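Local atomic coordinates of 1-acyl-sn-glycerol-3-phosphate acyltransferase (Thermotoga maritima, PDB entry 5KYM), a protein that catalyses acyl transfer to the sn-2 position of 1-acyl-sn-glycerol-3-phosphate within the membrane, making phosphatidic acid for phospholipid synthesis. Residues 86-91 and 193-198; 106-109 and 113-116; 139-144 and 173-178; 166-171 and 232-237. One frame throughout, in Å; residues are numbered along the deposited sequence.

Interaction 1 (86-91 and 193-198); sequences SLMDIP and HLIPKG
Ser86 and Ile195 meet where the chain turns into helix 89-96 and, on the other side, comes off helix 191-194, with CA of Ser86 5.4 Å from CA of Pro196. The first segment makes a type I turn from Ser86 to Asp89, closed by Asp89 N to Ser86 O at 3.2 Å; Ile195 is the first residue to leave helical geometry. With OG of Ser86 opposite its own backbone N (chi1 176°), the hydroxyl can serve both sides: it donates to Ile195 O at 2.9 Å, tilted 28° from the carbonyl plane, and accepts from Met88 N at 3.0 Å. Ser86 N reaches Asp89 OD2 weakly, which completes a capping box. Beside this polar link CG of Met88 lies 3.7 Å from CG2 of Ile195, the two side chains at about a right angle. If an alanine stood at Ser86, Ile195 O would lose its donor and Met88 N its capping acceptor, and the turn would probably be less firmly held. The turn is part of the HX4D motif, in which Asp89 OD2 also bonds His84 ND1; a single buried hydroxyl thus ties the probable catalytic loop to the chain beyond helix 191-194.

Interaction 2 (106-109 and 113-116); sequences EELR and GVNW
Leu108 and Val114 meet across the tight bend that takes the chain from strand 103-104 into helix 114-120. CD2 of Leu108 lies 4.0 Å from CG1 of Val114, the branch set opposite the backbone N of the valine (chi1 176°), and the two side chains cross at a slant. Next to it in the chain, CB of Asn115 sits 3.2 Å from Arg109 O and also faces Leu108 O, so the helix start is laid against the carbonyls of Leu108 and Arg109; CA of Arg109 and CA of Asn115 are 4.8 Å apart. Gly113 takes the N-cap position with a positive phi, and its backbone N stands 3.7 Å above the plane of the Trp116 ring, over its centre. This bend borders the nonane pocket: the Val114 side chain comes within about 4 Å of the alkane, and Tyr117 of the same helix lines the site together with residues of the two long N-terminal helices, 2-34 and 38-59. Within 106-109, Arg109 NH1 makes a 3.3 Å salt bridge with Glu106 OE1, the carboxylate carbon lying at the guanidinium edge and in its plane, though the hydrogen bond is weak. Glu106, Leu108 and Arg109 all touch Phe125 of strand 124-125.

Interaction 3 (139-144 and 173-178); sequences REAIEK and LMIAVK
Ile142 and Lys178 make the closest apolar contact between helix 137-147 and residues 173-178. The end methyl CD1 of Ile142 rests against the aliphatic part of the lysine, 3.7 Å from Lys178 CB and equally far from Lys178 CD, so that the methyl is seated against the stretch from CB to CD, the two side chains crossing at a slant. Lys178 runs extended as far as CE and turns only at its last torsion (chi4 -47°), which helps carry the ammonium group away from the isoleucine. Deeper in, a looser contact joins CB of Ala141 to CG2 of Ile175 at 4.5 Å; the small alanine goes with a close backbone approach, 6.0 Å between CA of Ile142 and CA of Ile175. Both helices belong to the layer beside strand 151-153, an outermost strand of the mixed sheet: Ala141 touches Phe151 and Ile175 touches Val153, while Leu173 and Ala176 turn to helix 223-243. The polar interactions stay within each helix or run to its neighbours. Lys144 NZ forms a salt bridge with Glu140 OE1 at 3.5 Å, one helical turn back, and is also hydrogen-bonded to the carbonyl oxygens of Asn122 and Gly123, three partners that fix the end of the lysine. In the other segment Lys178 N bonds Met174 O at 3.1 Å, and the hydroxyl of Thr179 meets Ile175 O.

Interaction 4 (166-171 and 232-237); sequences LSFKKD and EVVKRG
Phe168 and Lys235, on the two sides of the contact, share one polar atom, OE2 of Glu231, which lies on helix 223-243 just before residues 232-237: Phe168 N gives it a weak hydrogen bond, and Lys235 NZ a long, weak ion pair. One carboxylate oxygen thus lies near both the loop backbone and a helix side chain, though each link is weak. Lys235 gets there with an almost fully extended chain (chi2 180°), and on the way its CE passes 4.2 Å from Leu166 O. Backbones are well apart here, with CA of Leu166 and CA of Lys235 separated by 9.3 Å, and side chains bridge the gap. The apolar half of the contact is the Phe168 ring, whose CZ lies 4.2 Å from CG2 of Val234; the methyl comes at the ring edge, near its plane, and not over a face. The first torsion of the phenylalanine (chi1 -76°) sets CG opposite its own carbonyl carbon, and CZ, the far corner of the ring, does the touching. In fold terms, the loop that leads from strand 151-153 to helix 174-177 is laid along the C-terminal helix, which itself packs on strand 183-189, where Ser187 OG bonds Val234 O. The same loop is tied to the EGTR sequence of the acyltransferase family: Leu166 N bonds Glu156 OE2, and Lys169 NZ bonds Glu156 O, adding a weak bond of 3.3 Å to Ser167 O. Farther along, Lys170 NZ pairs with Asp171 OD1 in a salt bridge of 3.6 Å.

Interaction 1 holds the HX4D loop and so lies closest to the probable active site, while interaction 2 borders the nonane pocket; their centres are 18 Å apart and their nearest atoms about 8 Å. The side chain of Leu87 is about 10 Å from the nonane. Interactions 3 and 4 form the far flank and are the pair that touch, through CD1 of Leu173 and CD2 of Phe168 at 4.3 Å. Interactions 1 and 3 lie on opposite sides of the chain's centre, 26 Å apart between centres. Along the sequence, interactions 2 and 3 are nested inside the loop closed by interaction 1, whereas interaction 4 crosses it, bringing the C-terminal helix into the same folded unit.

Interaction 1 (86-91 and 193-198)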
loop_
_atom_site.group_PDB
_atom_site.type_symbol
_atom_site.label_atom_id
_atom_site.label_comp_id
_atom_site.label_asym_id
_atom_site.label_seq_id
_atom_site.Cartn_x
_atom_site.Cartn_y
_atom_site.Cartn_z
ATOM N N SER A 86 -9.286 1.308 3.333
ATOM C CA SER A 86 -9.818 1.454 1.987
ATOM C C SER A 86 -9.106 0.574 0.983
ATOM O O SER A 86 -7.957 0.269 1.166
ATOM C CB SER A 86 -9.715 2.919 1.555
ATOM O OG SER A 86 -10.134 3.039 0.227
ATOM N N LEU A 87 -9.753 0.212 -0.104
ATOM C CA LEU A 87 -8.969 -0.383 -1.227
ATOM C C LEU A 87 -7.890 0.559 -1.710
ATOM O O LEU A 87 -6.841 0.107 -2.108
ATOM C CB LEU A 87 -9.819 -0.755 -2.442
ATOM C CG LEU A 87 -10.857 -1.882 -2.201
ATOM C CD1 LEU A 87 -11.604 -2.085 -3.533
ATOM C CD2 LEU A 87 -10.343 -3.223 -1.603
ATOM N N MET A 88 -8.145 1.859 -1.674
ATOM C CA MET A 88 -7.221 2.811 -2.184
ATOM C C MET A 88 -5.896 2.868 -1.391
ATOM O O MET A 88 -4.908 3.478 -1.858
ATOM C CB MET A 88 -7.867 4.208 -2.243
ATOM C CG MET A 88 -9.011 4.354 -3.235
ATOM S SD MET A 88 -8.665 3.773 -4.921
ATOM C CE MET A 88 -7.519 5.111 -5.390
ATOM N N ASP A 89 -5.836 2.236 -0.219
ATOM C CA ASP A 89 -4.585 2.234 0.525
ATOM C C ASP A 89 -3.380 1.695 -0.274
ATOM O O ASP A 89 -2.309 2.237 -0.226
ATOM C CB ASP A 89 -4.750 1.499 1.850
ATOM C CG ASP A 89 -5.727 2.160 2.775
ATOM O OD1 ASP A 89 -6.003 3.379 2.638
ATOM O OD2 ASP A 89 -6.200 1.408 3.671
ATOM N N ILE A 90 -3.587 0.662 -1.049
ATOM C CA ILE A 90 -2.535 0.114 -1.881
ATOM C C ILE A 90 -2.014 1.134 -2.936
ATOM O O ILE A 90 -0.804 1.407 -2.972
ATOM C CB ILE A 90 -2.956 -1.297 -2.367
ATOM C CG1 ILE A 90 -2.735 -2.289 -1.171
ATOM C CG2 ILE A 90 -2.149 -1.783 -3.552
ATOM C CD1 ILE A 90 -1.255 -2.551 -0.647
ATOM N N PRO A 91 -2.901 1.699 -3.763
ATOM C CA PRO A 91 -2.365 2.712 -4.688
ATOM C C PRO A 91 -1.692 3.883 -3.954
ATOM O O PRO A 91 -0.668 4.413 -4.431
ATOM C CB PRO A 91 -3.608 3.201 -5.493
ATOM C CG PRO A 91 -4.795 2.530 -4.882
ATOM C CD PRO A 91 -4.294 1.318 -4.091
ATOM N N HIS A 193 -12.928 7.893 3.772
ATOM C CA HIS A 193 -14.003 8.756 3.283
ATOM C C HIS A 193 -14.085 8.697 1.773
ATOM O O HIS A 193 -15.115 8.975 1.218
ATOM C CB HIS A 193 -13.847 10.180 3.771
ATOM C CG HIS A 193 -13.447 10.277 5.218
ATOM N ND1 HIS A 193 -14.021 9.490 6.203
ATOM C CD2 HIS A 193 -12.465 10.990 5.834
ATOM C CE1 HIS A 193 -13.440 9.741 7.366
ATOM N NE2 HIS A 193 -12.490 10.640 7.166
ATOM N N LEU A 194 -13.012 8.289 1.119
ATOM C CA LEU A 194 -12.913 8.192 -0.331
ATOM C C LEU A 194 -13.669 6.984 -0.860
ATOM O O LEU A 194 -14.548 7.112 -1.723
ATOM C CB LEU A 194 -11.434 8.113 -0.686
ATOM C CG LEU A 194 -10.895 8.472 -2.048
ATOM C CD1 LEU A 194 -11.690 9.558 -2.725
ATOM C CD2 LEU A 194 -9.475 9.008 -1.905
ATOM N N ILE A 195 -13.332 5.805 -0.331
ATOM C CA ILE A 195 -14.109 4.570 -0.591
ATOM C C ILE A 195 -13.994 3.516 0.553
ATOM O O ILE A 195 -13.022 2.746 0.626
ATOM C CB ILE A 195 -13.826 4.013 -2.000
ATOM C CG1 ILE A 195 -14.862 2.938 -2.348
ATOM C CG2 ILE A 195 -12.410 3.517 -2.159
ATOM C CD1 ILE A 195 -14.830 2.504 -3.802
ATOM N N PRO A 196 -15.009 3.471 1.436
ATOM C CA PRO A 196 -15.035 2.670 2.655
ATOM C C PRO A 196 -15.351 1.241 2.405
ATOM O O PRO A 196 -15.915 0.937 1.344
ATOM C CB PRO A 196 -16.196 3.268 3.414
ATOM C CG PRO A 196 -17.147 3.631 2.373
ATOM C CD PRO A 196 -16.300 4.147 1.273
ATOM N N LYS A 197 -14.976 0.373 3.351
ATOM C CA LYS A 197 -15.302 -1.084 3.248
ATOM C C LYS A 197 -16.744 -1.269 2.862
ATOM O O LYS A 197 -17.630 -0.592 3.410
ATOM C CB LYS A 197 -15.068 -1.814 4.585
ATOM C CG LYS A 197 -14.950 -3.320 4.476
ATOM C CD LYS A 197 -14.549 -3.943 5.813
ATOM C CE LYS A 197 -14.163 -5.407 5.631
ATOM N NZ LYS A 197 -14.072 -6.100 6.970
ATOM N N GLY A 198 -16.979 -2.127 1.879
ATOM C CA GLY A 198 -18.339 -2.423 1.455
ATOM C C GLY A 198 -19.048 -1.488 0.477
ATOM O O GLY A 198 -20.010 -1.933 -0.159
#

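Interaction 2 (106-109 and 113-116)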
loop_
_atom_site.group_PDB
_atom_site.type_symbol
_atom_site.label_atom_id
_atom_site.label_comp_id
_atom_site.label_asym_id
_atom_site.label_seq_id
_atom_site.Cartn_x
_atom_site.Cartn_y
_atom_site.Cartn_z
ATOM N N GLU A 106 -6.434 -14.694 -2.969
ATOM C CA GLU A 106 -6.243 -15.615 -4.135
ATOM C C GLU A 106 -6.983 -15.119 -5.402
ATOM O O GLU A 106 -6.426 -15.165 -6.484
ATOM C CB GLU A 106 -6.637 -17.085 -3.849
ATOM C CG GLU A 106 -6.550 -18.048 -5.069
ATOM C CD GLU A 106 -5.182 -18.016 -5.779
ATOM O OE1 GLU A 106 -4.150 -18.191 -5.058
ATOM O OE2 GLU A 106 -5.125 -17.800 -7.035
ATOM N N GLU A 107 -8.214 -14.621 -5.229
ATOM C CA GLU A 107 -9.069 -14.082 -6.311
ATOM C C GLU A 107 -8.291 -13.342 -7.366
ATOM O O GLU A 107 -8.531 -13.509 -8.556
ATOM C CB GLU A 107 -10.098 -13.054 -5.797
ATOM C CG GLU A 107 -11.392 -13.608 -5.281
ATOM C CD GLU A 107 -11.203 -14.344 -3.965
ATOM O OE1 GLU A 107 -10.059 -14.336 -3.427
ATOM O OE2 GLU A 107 -12.196 -14.945 -3.456
ATOM N N LEU A 108 -7.377 -12.490 -6.911
ATOM C CA LEU A 108 -6.789 -11.417 -7.725
ATOM C C LEU A 108 -5.941 -11.852 -8.903
ATOM O O LEU A 108 -5.941 -11.131 -9.890
ATOM C CB LEU A 108 -6.015 -10.452 -6.837
ATOM C CG LEU A 108 -6.839 -9.432 -6.053
ATOM C CD1 LEU A 108 -6.044 -8.829 -4.916
ATOM C CD2 LEU A 108 -7.297 -8.389 -7.035
ATOM N N ARG A 109 -5.309 -13.038 -8.807
ATOM C CA ARG A 109 -4.610 -13.673 -9.933
ATOM C C ARG A 109 -5.403 -13.666 -11.240
ATOM O O ARG A 109 -4.836 -13.546 -12.311
ATOM C CB ARG A 109 -4.282 -15.096 -9.567
ATOM C CG ARG A 109 -2.913 -15.565 -10.023
ATOM C CD ARG A 109 -2.578 -16.857 -9.270
ATOM N NE ARG A 109 -1.136 -17.083 -9.036
ATOM C CZ ARG A 109 -0.616 -17.609 -7.915
ATOM N NH1 ARG A 109 -1.398 -17.963 -6.885
ATOM N NH2 ARG A 109 0.709 -17.764 -7.798
ATOM N N GLY A 113 -4.381 -7.425 -15.887
ATOM C CA GLY A 113 -3.693 -6.185 -15.580
ATOM C C GLY A 113 -3.182 -6.263 -14.157
ATOM O O GLY A 113 -1.981 -6.362 -13.960
ATOM N N VAL A 114 -4.091 -6.257 -13.176
ATOM C CA VAL A 114 -3.726 -6.295 -11.756
ATOM C C VAL A 114 -2.774 -7.461 -11.423
ATOM O O VAL A 114 -1.782 -7.289 -10.733
ATOM C CB VAL A 114 -4.980 -6.365 -10.803
ATOM C CG1 VAL A 114 -4.576 -6.500 -9.336
ATOM C CG2 VAL A 114 -5.854 -5.143 -10.946
ATOM N N ASN A 115 -3.084 -8.647 -11.904
ATOM C CA ASN A 115 -2.237 -9.811 -11.623
ATOM C C ASN A 115 -0.803 -9.631 -12.130
ATOM O O ASN A 115 0.160 -10.010 -11.435
ATOM C CB ASN A 115 -2.831 -11.098 -12.196
ATOM C CG ASN A 115 -3.194 -10.958 -13.650
ATOM O OD1 ASN A 115 -3.572 -9.861 -14.096
ATOM N ND2 ASN A 115 -3.066 -12.035 -14.411
ATOM N N TRP A 116 -0.653 -9.055 -13.316
ATOM C CA TRP A 116 0.682 -8.821 -13.874
ATOM C C TRP A 116 1.411 -7.887 -12.961
ATOM O O TRP A 116 2.581 -8.059 -12.693
ATOM C CB TRP A 116 0.709 -8.155 -15.256
ATOM C CG TRP A 116 -0.192 -8.665 -16.260
ATOM C CD1 TRP A 116 -0.569 -9.933 -16.429
ATOM C CD2 TRP A 116 -0.828 -7.897 -17.281
ATOM N NE1 TRP A 116 -1.419 -10.027 -17.489
ATOM C CE2 TRP A 116 -1.590 -8.793 -18.048
ATOM C CE3 TRP A 116 -0.826 -6.529 -17.627
ATOM C CZ2 TRP A 116 -2.366 -8.383 -19.160
ATOM C CZ3 TRP A 116 -1.602 -6.104 -18.743
ATOM C CH2 TRP A 116 -2.359 -7.046 -19.496
#

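Interaction 3 (139-144 and 173-178)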
loop_
_atom_site.group_PDB
_atom_site.type_symbol
_atom_site.label_atom_id
_atom_site.label_comp_id
_atom_site.label_asym_id
_atom_site.label_seq_id
_atom_site.Cartn_x
_atom_site.Cartn_y
_atom_site.Cartn_z
ATOM N N ARG A 139 6.325 -17.895 4.615
ATOM C CA ARG A 139 7.647 -18.358 4.174
ATOM C C ARG A 139 8.170 -17.606 2.948
ATOM O O ARG A 139 9.368 -17.269 2.939
ATOM C CB ARG A 139 7.627 -19.877 3.895
ATOM C CG ARG A 139 8.991 -20.554 3.692
ATOM C CD ARG A 139 8.868 -22.069 3.515
ATOM N NE ARG A 139 8.056 -22.703 4.567
ATOM C CZ ARG A 139 8.447 -22.940 5.831
ATOM N NH1 ARG A 139 9.668 -22.609 6.259
ATOM N NH2 ARG A 139 7.605 -23.513 6.693
ATOM N N GLU A 140 7.308 -17.321 1.948
ATOM C CA GLU A 140 7.757 -16.574 0.728
ATOM C C GLU A 140 8.102 -15.122 1.048
ATOM O O GLU A 140 9.116 -14.586 0.556
ATOM C CB GLU A 140 6.730 -16.480 -0.395
ATOM C CG GLU A 140 6.030 -17.720 -0.861
ATOM C CD GLU A 140 4.785 -17.338 -1.637
ATOM O OE1 GLU A 140 4.938 -16.523 -2.582
ATOM O OE2 GLU A 140 3.659 -17.817 -1.288
ATOM N N ALA A 141 7.227 -14.491 1.835
ATOM C CA ALA A 141 7.445 -13.148 2.336
ATOM C C ALA A 141 8.803 -13.078 3.029
ATOM O O ALA A 141 9.646 -12.279 2.650
ATOM C CB ALA A 141 6.336 -12.759 3.292
ATOM N N ILE A 142 9.031 -13.967 3.999
ATOM C CA ILE A 142 10.318 -14.049 4.703
ATOM C C ILE A 142 11.468 -14.217 3.705
ATOM O O ILE A 142 12.522 -13.557 3.787
ATOM C CB ILE A 142 10.379 -15.197 5.720
ATOM C CG1 ILE A 142 9.439 -14.931 6.892
ATOM C CG2 ILE A 142 11.791 -15.320 6.275
ATOM C CD1 ILE A 142 9.713 -15.730 8.165
ATOM N N GLU A 143 11.247 -15.122 2.744
ATOM C CA GLU A 143 12.259 -15.468 1.749
ATOM C C GLU A 143 12.529 -14.292 0.815
ATOM O O GLU A 143 13.681 -13.838 0.706
ATOM C CB GLU A 143 11.879 -16.771 1.024
ATOM C CG GLU A 143 11.973 -18.088 1.845
ATOM C CD GLU A 143 13.112 -18.171 2.902
ATOM O OE1 GLU A 143 14.266 -18.066 2.399
ATOM O OE2 GLU A 143 12.839 -18.349 4.172
ATOM N N LYS A 144 11.472 -13.764 0.194
ATOM C CA LYS A 144 11.547 -12.495 -0.538
ATOM C C LYS A 144 12.216 -11.346 0.222
ATOM O O LYS A 144 13.052 -10.639 -0.351
ATOM C CB LYS A 144 10.160 -12.035 -0.995
ATOM C CG LYS A 144 9.678 -12.821 -2.165
ATOM C CD LYS A 144 8.187 -12.729 -2.468
ATOM C CE LYS A 144 7.935 -13.544 -3.736
ATOM N NZ LYS A 144 6.498 -13.724 -4.051
ATOM N N LEU A 173 3.512 -8.807 13.164
ATOM C CA LEU A 173 4.907 -8.405 12.904
ATOM C C LEU A 173 5.977 -9.494 12.870
ATOM O O LEU A 173 7.134 -9.211 12.638
ATOM C CB LEU A 173 5.336 -7.242 13.829
ATOM C CG LEU A 173 4.858 -5.998 13.062
ATOM C CD1 LEU A 173 3.717 -5.427 13.841
ATOM C CD2 LEU A 173 5.971 -5.023 12.769
ATOM N N MET A 174 5.595 -10.731 12.975
ATOM C CA MET A 174 6.565 -11.795 12.822
ATOM C C MET A 174 7.414 -11.657 11.555
ATOM O O MET A 174 8.589 -12.007 11.618
ATOM C CB MET A 174 5.893 -13.170 12.889
ATOM C CG MET A 174 6.878 -14.287 13.217
ATOM S SD MET A 174 7.792 -14.081 14.779
ATOM C CE MET A 174 6.494 -14.200 16.026
ATOM N N ILE A 175 6.935 -11.089 10.440
ATOM C CA ILE A 175 7.859 -11.070 9.285
ATOM C C ILE A 175 9.067 -10.170 9.503
ATOM O O ILE A 175 10.124 -10.410 8.951
ATOM C CB ILE A 175 7.225 -10.775 7.912
ATOM C CG1 ILE A 175 6.807 -9.361 7.793
ATOM C CG2 ILE A 175 6.030 -11.662 7.634
ATOM C CD1 ILE A 175 6.367 -9.083 6.393
ATOM N N ALA A 176 8.916 -9.167 10.354
ATOM C CA ALA A 176 10.042 -8.300 10.729
ATOM C C ALA A 176 11.005 -8.988 11.704
ATOM O O ALA A 176 12.224 -9.023 11.490
ATOM C CB ALA A 176 9.536 -6.999 11.322
ATOM N N VAL A 177 10.443 -9.535 12.779
ATOM C CA VAL A 177 11.205 -10.292 13.769
ATOM C C VAL A 177 12.104 -11.332 13.174
ATOM O O VAL A 177 13.250 -11.366 13.516
ATOM C CB VAL A 177 10.277 -10.899 14.844
ATOM C CG1 VAL A 177 10.732 -12.244 15.281
ATOM C CG2 VAL A 177 10.260 -9.961 16.002
ATOM N N LYS A 178 11.580 -12.129 12.265
ATOM C CA LYS A 178 12.318 -13.285 11.653
ATOM C C LYS A 178 13.230 -12.929 10.485
ATOM O O LYS A 178 13.903 -13.800 9.976
ATOM C CB LYS A 178 11.343 -14.410 11.191
ATOM C CG LYS A 178 10.902 -15.334 12.316
ATOM C CD LYS A 178 9.898 -16.380 11.852
ATOM C CE LYS A 178 9.491 -17.312 13.002
ATOM N NZ LYS A 178 10.628 -17.845 13.820
#

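Interaction 4 (166-171 and 232-237)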
loop_
_atom_site.group_PDB
_atom_site.type_symbol
_atom_site.label_atom_id
_atom_site.label_comp_id
_atom_site.label_asym_id
_atom_site.label_seq_id
_atom_site.Cartn_x
_atom_site.Cartn_y
_atom_site.Cartn_z
ATOM N N LEU A 166 -8.168 -0.986 14.245
ATOM C CA LEU A 166 -8.388 -2.208 14.961
ATOM C C LEU A 166 -7.089 -2.656 15.602
ATOM O O LEU A 166 -6.026 -2.083 15.363
ATOM C CB LEU A 166 -8.874 -3.269 13.999
ATOM C CG LEU A 166 -10.133 -2.912 13.169
ATOM C CD1 LEU A 166 -10.196 -3.785 11.916
ATOM C CD2 LEU A 166 -11.432 -2.935 13.958
ATOM N N SER A 167 -7.176 -3.681 16.446
ATOM C CA SER A 167 -5.984 -4.270 17.080
ATOM C C SER A 167 -5.097 -4.917 16.061
ATOM O O SER A 167 -5.612 -5.509 15.138
ATOM C CB SER A 167 -6.369 -5.313 18.131
ATOM O OG SER A 167 -6.745 -4.685 19.328
ATOM N N PHE A 168 -3.786 -4.848 16.218
ATOM C CA PHE A 168 -2.889 -5.561 15.294
ATOM C C PHE A 168 -3.008 -7.045 15.654
ATOM O O PHE A 168 -2.823 -7.400 16.797
ATOM C CB PHE A 168 -1.438 -5.019 15.400
ATOM C CG PHE A 168 -1.197 -3.656 14.721
ATOM C CD1 PHE A 168 -2.226 -2.794 14.347
ATOM C CD2 PHE A 168 0.091 -3.266 14.408
ATOM C CE1 PHE A 168 -1.979 -1.591 13.699
ATOM C CE2 PHE A 168 0.350 -2.071 13.770
ATOM C CZ PHE A 168 -0.692 -1.217 13.466
ATOM N N LYS A 169 -3.383 -7.895 14.707
ATOM C CA LYS A 169 -3.515 -9.332 14.955
ATOM C C LYS A 169 -2.188 -9.862 15.569
ATOM O O LYS A 169 -1.102 -9.380 15.268
ATOM C CB LYS A 169 -3.927 -10.113 13.661
ATOM C CG LYS A 169 -5.328 -9.861 13.042
ATOM C CD LYS A 169 -6.519 -9.766 14.063
ATOM C CE LYS A 169 -7.759 -8.984 13.545
ATOM N NZ LYS A 169 -7.748 -7.438 13.514
ATOM N N LYS A 170 -2.293 -10.827 16.478
ATOM C CA LYS A 170 -1.130 -11.476 17.112
ATOM C C LYS A 170 -0.280 -12.141 16.030
ATOM O O LYS A 170 -0.782 -12.670 15.065
ATOM C CB LYS A 170 -1.609 -12.482 18.207
ATOM C CG LYS A 170 -0.563 -13.353 18.931
ATOM C CD LYS A 170 -1.018 -14.829 18.982
ATOM C CE LYS A 170 -0.411 -15.649 20.120
ATOM N NZ LYS A 170 1.073 -15.538 20.116
ATOM N N ASP A 171 1.019 -12.086 16.213
ATOM C CA ASP A 171 2.043 -12.555 15.249
ATOM C C ASP A 171 2.059 -11.786 13.929
ATOM O O ASP A 171 2.675 -12.264 12.974
ATOM C CB ASP A 171 1.977 -14.088 14.996
ATOM C CG ASP A 171 2.185 -14.931 16.286
ATOM O OD1 ASP A 171 2.952 -14.541 17.218
ATOM O OD2 ASP A 171 1.582 -16.026 16.361
ATOM N N GLU A 232 1.207 1.713 18.483
ATOM C CA GLU A 232 0.972 3.056 19.086
ATOM C C GLU A 232 1.401 4.097 18.148
ATOM O O GLU A 232 0.654 5.054 17.969
ATOM C CB GLU A 232 1.568 3.343 20.484
ATOM C CG GLU A 232 0.742 2.826 21.698
ATOM C CD GLU A 232 -0.720 2.371 21.400
ATOM O OE1 GLU A 232 -1.651 3.241 21.408
ATOM O OE2 GLU A 232 -0.941 1.143 21.161
ATOM N N VAL A 233 2.557 3.905 17.515
ATOM C CA VAL A 233 3.068 4.893 16.512
ATOM C C VAL A 233 2.058 5.190 15.388
ATOM O O VAL A 233 1.758 6.352 15.098
ATOM C CB VAL A 233 4.417 4.457 15.876
ATOM C CG1 VAL A 233 4.798 5.403 14.743
ATOM C CG2 VAL A 233 5.527 4.400 16.928
ATOM N N VAL A 234 1.551 4.127 14.793
ATOM C CA VAL A 234 0.630 4.252 13.693
ATOM C C VAL A 234 -0.646 4.909 14.187
ATOM O O VAL A 234 -1.120 5.891 13.573
ATOM C CB VAL A 234 0.291 2.909 13.018
ATOM C CG1 VAL A 234 -0.684 3.187 11.873
ATOM C CG2 VAL A 234 1.534 2.228 12.470
ATOM N N LYS A 235 -1.174 4.375 15.295
ATOM C CA LYS A 235 -2.411 4.886 15.861
ATOM C C LYS A 235 -2.387 6.359 16.164
ATOM O O LYS A 235 -3.355 7.049 15.852
ATOM C CB LYS A 235 -2.826 4.121 17.114
ATOM C CG LYS A 235 -3.693 2.930 16.819
ATOM C CD LYS A 235 -3.994 2.296 18.138
ATOM C CE LYS A 235 -4.845 1.040 17.966
ATOM N NZ LYS A 235 -5.346 0.574 19.306
ATOM N N ARG A 236 -1.302 6.814 16.779
ATOM C CA ARG A 236 -1.149 8.216 17.144
ATOM C C ARG A 236 -1.158 9.082 15.895
ATOM O O ARG A 236 -1.663 10.194 15.913
ATOM C CB ARG A 236 0.111 8.477 17.989
ATOM C CG ARG A 236 0.126 9.878 18.612
ATOM C CD ARG A 236 1.235 10.106 19.655
ATOM N NE ARG A 236 2.569 9.608 19.240
ATOM C CZ ARG A 236 3.128 8.423 19.562
ATOM N NH1 ARG A 236 2.504 7.515 20.334
ATOM N NH2 ARG A 236 4.344 8.130 19.096
ATOM N N GLY A 237 -0.599 8.567 14.812
ATOM C CA GLY A 237 -0.623 9.279 13.555
ATOM C C GLY A 237 -2.028 9.530 13.073
ATOM O O GLY A 237 -2.410 10.652 12.719
#